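PDB 3UUW: putative oxidoreductase with NAD(P)-binding Rossmann-fold domain from Clostridium difficile, which probably binds NAD(P) through its Rossmann-fold domain and uses it in oxidoreduction of a still unidentified substrate, as a member of the GFO/IDH/MocA family. Local coordinates for residues E141-L152 / S220-S231; N119-F128 / I284-C293. All coordinates share one frame; numbering follows the deposited sequence.

Overall arrangement
The two contacts belong to the two halves of a GFO/IDH/MocA-type dehydrogenase. Contact 2 brackets contact 1 along the chain: residues 119-128 run out of strand 120-122, an outermost strand of the parallel Rossmann sheet, and meet residues 284-293, between helices 269-281 and 295-305. Contact 1, 141-152 with 220-231, is nested inside the loop that contact 2 closes and pairs two strands of the large mixed sheet. The contacts lie about 23 Å apart, centre to centre, yet they touch: Arg-126 forms a salt bridge with Glu-225. Helix 160-179 packs against both, so the C-terminal sheet and the edge of the nucleotide-binding domain are tied together.

Contact 1: E141-L152 / S220-S231; sequences EIVSINICKHGL and SGTKLEQVEILS
Strands 142-150 and 224-231 form an antiparallel pair inside the large mixed sheet of the C-terminal domain, opened by a classic beta bulge in which Val-143 and Ser-144 both face Leu-230. Val-143 N gives Leu-230 O a bond of 2.8 Å, while that from Ser-144 N is weak; beyond it, paired backbone bonds run regularly from Ser-144 to His-150. On one face Ile-145 lies alongside Ile-229 (CG1 to CG1 4.1 Å) and Ile-147 alongside Val-227 (CG2 to CG2 4.0 Å). On the other, Asn-146 and Glu-228 extend side by side: Asn-146 ND2 reaches the anti lone pair of Glu-228 OE1 at 2.9 Å, amide and carboxylate planes 67° apart. Arg-237 takes Glu-228 OE2 and Asn-213 holds Asn-146 OD1, so the amide is held at ND2 and OD1, the carboxylate at both oxygens. Lys-149 packs its CE 3.4 Å from Glu-225 OE1, but its ammonium pairs with Asp-167, and the Glu-225 carboxylate is taken by Tyr-132 and Arg-126. Strands 211-217 and 234-239 flank the pair within the sheet. Helix 160-179 packs on the Ile-145 and Ile-147 face, whereas on the opposite face His-150 and Leu-230 pack against Leu-230 and His-150 of the second subunit.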
# COMPACT_ATOMS: atom_id res chain seq x y z
N GLU A 141 -18.08 9.31 -17.97
CA GLU A 141 -17.19 9.30 -19.13
C GLU A 141 -16.16 8.15 -19.02
O GLU A 141 -14.95 8.34 -19.14
CB GLU A 141 -16.55 10.67 -19.34
CG GLU A 141 -17.61 11.79 -19.38
CD GLU A 141 -17.02 13.16 -19.61
OE1 GLU A 141 -16.34 13.35 -20.63
OE2 GLU A 141 -17.26 14.06 -18.78
N ILE A 142 -16.69 6.96 -18.78
CA ILE A 142 -15.90 5.76 -18.69
C ILE A 142 -15.24 5.41 -20.01
O ILE A 142 -15.89 5.46 -21.06
CB ILE A 142 -16.78 4.57 -18.21
CG1 ILE A 142 -17.32 4.83 -16.80
CG2 ILE A 142 -16.02 3.23 -18.25
CD1 ILE A 142 -18.36 3.82 -16.34
N VAL A 143 -13.96 5.04 -19.98
CA VAL A 143 -13.29 4.56 -21.16
C VAL A 143 -12.97 3.04 -21.13
O VAL A 143 -12.76 2.44 -22.18
CB VAL A 143 -11.99 5.38 -21.45
CG1 VAL A 143 -12.33 6.89 -21.72
CG2 VAL A 143 -10.97 5.20 -20.29
N SER A 144 -12.97 2.42 -19.95
CA SER A 144 -12.67 0.98 -19.84
C SER A 144 -12.97 0.50 -18.44
O SER A 144 -12.84 1.27 -17.47
CB SER A 144 -11.18 0.76 -20.13
OG SER A 144 -10.84 -0.60 -20.26
N ILE A 145 -13.34 -0.77 -18.31
CA ILE A 145 -13.53 -1.38 -17.00
C ILE A 145 -12.83 -2.73 -17.03
O ILE A 145 -12.90 -3.45 -18.02
CB ILE A 145 -15.02 -1.57 -16.67
CG1 ILE A 145 -15.73 -0.22 -16.63
CG2 ILE A 145 -15.20 -2.27 -15.31
CD1 ILE A 145 -17.23 -0.33 -16.37
N ASN A 146 -12.14 -3.03 -15.95
CA ASN A 146 -11.51 -4.35 -15.79
C ASN A 146 -12.06 -5.02 -14.54
O ASN A 146 -12.12 -4.39 -13.48
CB ASN A 146 -9.98 -4.21 -15.67
CG ASN A 146 -9.37 -3.51 -16.85
OD1 ASN A 146 -9.56 -3.91 -18.00
ND2 ASN A 146 -8.61 -2.45 -16.57
N ILE A 147 -12.43 -6.29 -14.64
CA ILE A 147 -12.94 -7.02 -13.50
C ILE A 147 -12.26 -8.35 -13.45
O ILE A 147 -12.25 -9.07 -14.42
CB ILE A 147 -14.47 -7.27 -13.58
CG1 ILE A 147 -15.24 -5.96 -13.79
CG2 ILE A 147 -14.92 -8.00 -12.31
CD1 ILE A 147 -16.78 -6.17 -13.99
N CYS A 148 -11.68 -8.69 -12.30
CA CYS A 148 -11.08 -10.00 -12.15
C CYS A 148 -11.47 -10.65 -10.85
O CYS A 148 -11.81 -9.97 -9.88
CB CYS A 148 -9.57 -9.94 -12.24
SG CYS A 148 -8.83 -9.08 -10.88
N LYS A 149 -11.42 -11.99 -10.84
CA LYS A 149 -11.72 -12.79 -9.66
C LYS A 149 -10.88 -14.04 -9.73
O LYS A 149 -11.21 -14.98 -10.47
CB LYS A 149 -13.21 -13.12 -9.59
CG LYS A 149 -13.64 -13.80 -8.32
CD LYS A 149 -15.17 -13.91 -8.26
CE LYS A 149 -15.66 -14.29 -6.88
NZ LYS A 149 -15.29 -15.67 -6.48
N HIS A 150 -9.80 -14.05 -8.96
CA HIS A 150 -8.81 -15.11 -8.99
C HIS A 150 -8.82 -15.90 -7.71
O HIS A 150 -9.16 -15.39 -6.65
CB HIS A 150 -7.42 -14.54 -9.21
CG HIS A 150 -7.30 -13.69 -10.44
ND1 HIS A 150 -7.85 -14.05 -11.65
CD2 HIS A 150 -6.65 -12.52 -10.65
CE1 HIS A 150 -7.55 -13.13 -12.55
NE2 HIS A 150 -6.81 -12.20 -11.97
N GLY A 151 -8.40 -17.16 -7.80
CA GLY A 151 -8.41 -17.99 -6.63
C GLY A 151 -7.10 -18.68 -6.44
O GLY A 151 -6.34 -18.83 -7.41
N LEU A 152 -6.87 -19.10 -5.20
CA LEU A 152 -5.68 -19.83 -4.77
C LEU A 152 -6.08 -21.29 -4.56
O LEU A 152 -7.02 -21.57 -3.82
CB LEU A 152 -5.16 -19.24 -3.45
CG LEU A 152 -3.97 -19.94 -2.80
CD1 LEU A 152 -2.68 -19.81 -3.63
CD2 LEU A 152 -3.75 -19.40 -1.39
N SER A 220 -4.23 -19.21 -9.29
CA SER A 220 -3.43 -17.99 -9.11
C SER A 220 -2.61 -18.03 -7.80
O SER A 220 -2.40 -19.12 -7.18
CB SER A 220 -4.38 -16.79 -9.11
OG SER A 220 -3.69 -15.54 -9.15
N GLY A 221 -2.07 -16.88 -7.40
CA GLY A 221 -1.21 -16.80 -6.23
C GLY A 221 -1.88 -16.30 -4.99
O GLY A 221 -1.27 -16.23 -3.93
N THR A 222 -3.15 -15.93 -5.13
CA THR A 222 -3.94 -15.43 -4.03
C THR A 222 -5.40 -15.40 -4.43
O THR A 222 -5.75 -15.53 -5.62
CB THR A 222 -3.47 -13.99 -3.65
OG1 THR A 222 -3.84 -13.68 -2.30
CG2 THR A 222 -3.98 -12.95 -4.62
N LYS A 223 -6.25 -15.25 -3.43
CA LYS A 223 -7.66 -15.02 -3.68
C LYS A 223 -7.84 -13.51 -3.72
O LYS A 223 -7.60 -12.82 -2.72
CB LYS A 223 -8.48 -15.64 -2.56
CG LYS A 223 -9.97 -15.45 -2.73
CD LYS A 223 -10.72 -16.18 -1.61
CE LYS A 223 -12.16 -15.71 -1.49
NZ LYS A 223 -12.92 -15.96 -2.75
N LEU A 224 -8.20 -13.02 -4.90
CA LEU A 224 -8.36 -11.59 -5.19
C LEU A 224 -9.67 -11.35 -5.95
O LEU A 224 -10.13 -12.22 -6.68
CB LEU A 224 -7.17 -11.13 -6.07
CG LEU A 224 -7.12 -9.75 -6.72
CD1 LEU A 224 -7.26 -8.63 -5.68
CD2 LEU A 224 -5.80 -9.60 -7.51
N GLU A 225 -10.30 -10.21 -5.72
CA GLU A 225 -11.34 -9.74 -6.62
C GLU A 225 -11.04 -8.27 -6.79
O GLU A 225 -10.64 -7.61 -5.85
CB GLU A 225 -12.74 -9.97 -6.07
CG GLU A 225 -13.85 -9.46 -7.00
CD GLU A 225 -15.22 -9.97 -6.63
OE1 GLU A 225 -15.31 -11.06 -6.02
OE2 GLU A 225 -16.21 -9.28 -6.97
N GLN A 226 -11.20 -7.77 -8.01
CA GLN A 226 -11.02 -6.35 -8.24
C GLN A 226 -11.88 -5.86 -9.37
O GLN A 226 -11.99 -6.53 -10.39
CB GLN A 226 -9.55 -6.05 -8.59
CG GLN A 226 -9.29 -4.58 -8.78
CD GLN A 226 -7.83 -4.30 -9.06
OE1 GLN A 226 -7.01 -4.29 -8.17
NE2 GLN A 226 -7.52 -4.07 -10.32
N VAL A 227 -12.52 -4.71 -9.16
CA VAL A 227 -13.16 -3.94 -10.23
C VAL A 227 -12.37 -2.62 -10.36
O VAL A 227 -12.08 -1.97 -9.36
CB VAL A 227 -14.61 -3.63 -9.90
CG1 VAL A 227 -15.17 -2.56 -10.86
CG2 VAL A 227 -15.40 -4.91 -9.87
N GLU A 228 -12.00 -2.28 -11.59
CA GLU A 228 -11.25 -1.06 -11.88
C GLU A 228 -11.99 -0.36 -12.99
O GLU A 228 -12.23 -0.95 -14.07
CB GLU A 228 -9.85 -1.39 -12.35
CG GLU A 228 -9.01 -0.21 -12.77
CD GLU A 228 -7.61 -0.66 -13.08
OE1 GLU A 228 -7.45 -1.36 -14.10
OE2 GLU A 228 -6.69 -0.35 -12.28
N ILE A 229 -12.33 0.90 -12.74
CA ILE A 229 -12.99 1.72 -13.73
C ILE A 229 -12.08 2.87 -14.14
O ILE A 229 -11.67 3.66 -13.28
CB ILE A 229 -14.32 2.28 -13.19
CG1 ILE A 229 -15.28 1.15 -12.80
CG2 ILE A 229 -14.98 3.27 -14.23
CD1 ILE A 229 -16.59 1.68 -12.18
N LEU A 230 -11.76 2.94 -15.43
CA LEU A 230 -10.97 4.05 -15.99
C LEU A 230 -11.94 5.06 -16.61
O LEU A 230 -12.69 4.74 -17.54
CB LEU A 230 -9.98 3.56 -17.06
CG LEU A 230 -8.75 2.74 -16.65
CD1 LEU A 230 -9.13 1.33 -16.22
CD2 LEU A 230 -7.77 2.67 -17.82
N SER A 231 -11.91 6.29 -16.11
CA SER A 231 -12.81 7.34 -16.62
C SER A 231 -12.06 8.65 -16.79
O SER A 231 -10.90 8.76 -16.41
CB SER A 231 -14.01 7.50 -15.70
OG SER A 231 -13.61 7.96 -14.43
O HOH W 1 -9.53 -5.38 -12.22
O HOH W 2 -11.91 -15.21 -5.67

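Contact 2: N119-F128 / I284-C293; sequences NLMVGFNRRF and IKPAINGEEC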
# COMPACT_ATOMS: atom_id res chain seq x y z
N ASN A 119 -42.33 -12.15 -6.23
CA ASN A 119 -40.97 -11.78 -6.57
C ASN A 119 -40.09 -13.01 -6.51
O ASN A 119 -40.13 -13.78 -5.53
CB ASN A 119 -40.43 -10.73 -5.59
CG ASN A 119 -41.11 -9.39 -5.73
OD1 ASN A 119 -41.54 -9.02 -6.83
ND2 ASN A 119 -41.21 -8.65 -4.62
N LEU A 120 -39.35 -13.21 -7.59
CA LEU A 120 -38.35 -14.28 -7.69
C LEU A 120 -37.06 -13.52 -7.94
O LEU A 120 -36.90 -12.94 -9.01
CB LEU A 120 -38.68 -15.22 -8.86
CG LEU A 120 -37.66 -16.32 -9.18
CD1 LEU A 120 -37.41 -17.20 -7.98
CD2 LEU A 120 -38.16 -17.15 -10.40
N MET A 121 -36.20 -13.47 -6.92
CA MET A 121 -34.96 -12.70 -6.98
C MET A 121 -33.74 -13.61 -6.88
O MET A 121 -33.71 -14.50 -6.02
CB MET A 121 -34.91 -11.71 -5.82
CG MET A 121 -33.80 -10.69 -5.89
SD MET A 121 -33.88 -9.63 -4.43
CE MET A 121 -32.61 -8.42 -4.87
N VAL A 122 -32.73 -13.34 -7.71
CA VAL A 122 -31.47 -14.07 -7.68
C VAL A 122 -30.43 -13.23 -6.94
O VAL A 122 -30.33 -12.01 -7.13
CB VAL A 122 -30.99 -14.44 -9.10
CG1 VAL A 122 -29.61 -15.06 -9.06
CG2 VAL A 122 -32.04 -15.39 -9.77
N GLY A 123 -29.65 -13.92 -6.10
CA GLY A 123 -28.72 -13.28 -5.19
C GLY A 123 -27.41 -12.79 -5.76
O GLY A 123 -26.30 -13.29 -5.40
N PHE A 124 -27.50 -11.80 -6.64
CA PHE A 124 -26.29 -11.18 -7.17
C PHE A 124 -25.87 -10.09 -6.20
O PHE A 124 -26.10 -8.90 -6.41
CB PHE A 124 -26.50 -10.65 -8.61
CG PHE A 124 -26.63 -11.75 -9.63
CD1 PHE A 124 -25.55 -12.58 -9.91
CD2 PHE A 124 -27.81 -11.93 -10.33
CE1 PHE A 124 -25.67 -13.57 -10.82
CE2 PHE A 124 -27.92 -12.93 -11.25
CZ PHE A 124 -26.85 -13.75 -11.50
N ASN A 125 -25.25 -10.53 -5.09
CA ASN A 125 -24.90 -9.61 -4.02
C ASN A 125 -24.01 -8.43 -4.42
O ASN A 125 -24.10 -7.35 -3.83
CB ASN A 125 -24.27 -10.36 -2.83
CG ASN A 125 -23.06 -11.13 -3.24
OD1 ASN A 125 -23.18 -12.13 -3.96
ND2 ASN A 125 -21.87 -10.66 -2.84
N ARG A 126 -23.17 -8.63 -5.44
CA ARG A 126 -22.25 -7.58 -5.86
C ARG A 126 -22.97 -6.31 -6.32
O ARG A 126 -22.44 -5.22 -6.18
CB ARG A 126 -21.26 -8.13 -6.88
CG ARG A 126 -20.27 -9.05 -6.27
CD ARG A 126 -19.60 -9.93 -7.29
NE ARG A 126 -18.58 -10.73 -6.65
CZ ARG A 126 -18.82 -11.74 -5.84
NH1 ARG A 126 -20.06 -12.15 -5.60
NH2 ARG A 126 -17.80 -12.38 -5.27
N ARG A 127 -24.20 -6.44 -6.84
CA ARG A 127 -25.00 -5.27 -7.22
C ARG A 127 -25.38 -4.39 -6.02
O ARG A 127 -25.83 -3.24 -6.18
CB ARG A 127 -26.25 -5.69 -7.97
CG ARG A 127 -26.02 -6.49 -9.22
CD ARG A 127 -27.29 -6.45 -10.05
NE ARG A 127 -27.32 -7.42 -11.13
CZ ARG A 127 -28.26 -7.45 -12.07
NH1 ARG A 127 -29.20 -6.51 -12.13
NH2 ARG A 127 -28.24 -8.40 -13.00
N PHE A 128 -25.21 -4.94 -4.81
CA PHE A 128 -25.50 -4.24 -3.57
C PHE A 128 -24.26 -4.01 -2.70
O PHE A 128 -24.36 -3.52 -1.57
CB PHE A 128 -26.56 -5.02 -2.76
CG PHE A 128 -27.92 -4.97 -3.37
CD1 PHE A 128 -28.24 -5.77 -4.45
CD2 PHE A 128 -28.88 -4.09 -2.90
CE1 PHE A 128 -29.48 -5.72 -5.02
CE2 PHE A 128 -30.12 -4.03 -3.48
CZ PHE A 128 -30.41 -4.85 -4.54
N ILE A 284 -43.52 -4.04 -4.50
CA ILE A 284 -42.76 -3.70 -5.71
C ILE A 284 -41.79 -4.81 -6.03
O ILE A 284 -41.54 -5.71 -5.22
CB ILE A 284 -42.00 -2.39 -5.56
CG1 ILE A 284 -41.09 -2.41 -4.33
CG2 ILE A 284 -43.00 -1.23 -5.48
CD1 ILE A 284 -40.30 -1.11 -4.10
N LYS A 285 -41.28 -4.74 -7.25
CA LYS A 285 -40.32 -5.71 -7.76
C LYS A 285 -38.87 -5.22 -7.57
O LYS A 285 -38.56 -4.09 -7.90
CB LYS A 285 -40.56 -5.91 -9.25
CG LYS A 285 -41.90 -6.47 -9.62
CD LYS A 285 -41.97 -6.67 -11.14
CE LYS A 285 -43.28 -7.32 -11.56
NZ LYS A 285 -43.26 -7.65 -13.03
N PRO A 286 -37.96 -6.08 -7.07
CA PRO A 286 -36.53 -5.66 -7.00
C PRO A 286 -35.95 -5.49 -8.40
O PRO A 286 -36.50 -6.07 -9.31
CB PRO A 286 -35.84 -6.81 -6.24
CG PRO A 286 -36.84 -7.89 -6.07
CD PRO A 286 -38.21 -7.40 -6.47
N ALA A 287 -34.85 -4.73 -8.59
CA ALA A 287 -34.33 -4.51 -9.97
C ALA A 287 -33.84 -5.83 -10.57
O ALA A 287 -33.97 -6.05 -11.79
CB ALA A 287 -33.23 -3.44 -10.03
N ILE A 288 -33.34 -6.72 -9.70
CA ILE A 288 -33.02 -8.08 -10.12
C ILE A 288 -34.34 -8.84 -10.26
O ILE A 288 -34.81 -9.50 -9.32
CB ILE A 288 -32.06 -8.81 -9.18
CG1 ILE A 288 -30.76 -8.00 -8.99
CG2 ILE A 288 -31.68 -10.20 -9.78
CD1 ILE A 288 -29.84 -8.53 -7.86
N ASN A 289 -34.96 -8.71 -11.42
CA ASN A 289 -36.16 -9.47 -11.75
C ASN A 289 -36.16 -9.72 -13.24
O ASN A 289 -35.48 -9.02 -13.99
CB ASN A 289 -37.43 -8.70 -11.37
CG ASN A 289 -37.78 -7.63 -12.35
OD1 ASN A 289 -38.35 -7.89 -13.42
ND2 ASN A 289 -37.47 -6.39 -11.99
N GLY A 290 -36.89 -10.74 -13.66
CA GLY A 290 -37.03 -11.02 -15.07
C GLY A 290 -35.70 -11.31 -15.72
O GLY A 290 -34.91 -12.09 -15.21
N GLU A 291 -35.44 -10.70 -16.88
CA GLU A 291 -34.22 -10.96 -17.62
C GLU A 291 -32.97 -10.66 -16.81
O GLU A 291 -31.92 -11.27 -17.01
CB GLU A 291 -34.20 -10.18 -18.94
CG GLU A 291 -32.97 -10.39 -19.83
CD GLU A 291 -32.73 -11.85 -20.27
OE1 GLU A 291 -33.68 -12.68 -20.24
OE2 GLU A 291 -31.58 -12.14 -20.68
N GLU A 292 -33.08 -9.74 -15.85
CA GLU A 292 -31.93 -9.44 -14.99
C GLU A 292 -31.45 -10.67 -14.21
O GLU A 292 -30.27 -10.80 -13.91
CB GLU A 292 -32.25 -8.29 -14.02
CG GLU A 292 -32.41 -6.96 -14.72
CD GLU A 292 -31.12 -6.50 -15.40
OE1 GLU A 292 -30.04 -6.75 -14.83
OE2 GLU A 292 -31.19 -5.90 -16.49
N CYS A 293 -32.36 -11.60 -13.92
CA CYS A 293 -32.02 -12.81 -13.17
C CYS A 293 -31.18 -13.80 -13.99
O CYS A 293 -30.51 -14.65 -13.41
CB CYS A 293 -33.29 -13.57 -12.73
SG CYS A 293 -34.26 -12.73 -11.46
O HOH W 3 -37.35 -10.28 -8.44
O HOH W 4 -37.82 -12.63 -11.62
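Apolar packing centres on Ile-288, whose side chain points into the bend made by residues 121-128. Its CG2 sits 3.5 Å from Val-122 O, and CD1 meets Phe-124 CB and the edge of the Phe-128 ring. The chi1 of -170° and extended chain of Met-121 carry its sulfur past Pro-286, bringing SD 3.8 Å from Pro-286 CG and its methyl CE close to both Pro-286 CB and Ile-288 CD1. Nearer the strand, Val-122 CG2 rests on Cys-293 CB at 3.7 Å. The Phe-124 ring presents its CE2 edge to Cys-293 O, which lies in the ring plane.

The charged interaction is a salt bridge from Arg-127 to Glu-292. Arg-127 NH1 meets Glu-292 OE1 at 2.8 Å on its anti side, 31° out of the carboxylate plane, and NH2 adds a weak bond to the same oxygen; guanidinium and carboxylate planes stand 80° apart. Ile-288 CG1 covers one guanidinium face. The ion pair extends outward at both ends, to Asp-173 of helix 160-179 and to Lys-295.

Polar links lie at the Asn-119 end. Asn-119 ND2 donates to Ile-284 O at 3.0 Å, with Ile-284 O tilted out of the amide plane, and Asn-119 CG comes within 3.6 Å of Pro-286 CD. Two waters share Leu-120 O: one, whose bond to Leu-120 O is weak, also donates to Ile-288 O, the other accepts from Gly-290 N. Within the loop, the bond of 2.9 Å from Asn-289 ND2 to Pro-286 O spans Ile-288, the centre of an inverse gamma turn.

Hydrocarbon packing, two bridging waters and a buried arginine thus join the 284-293 loop to the edge strand of the Rossmann sheet. Between Asp-173 and Glu-292, Arg-127 has its charge balanced, and the nearby cations, Arg-127 and Lys-295, would probably keep Glu-292 ionised.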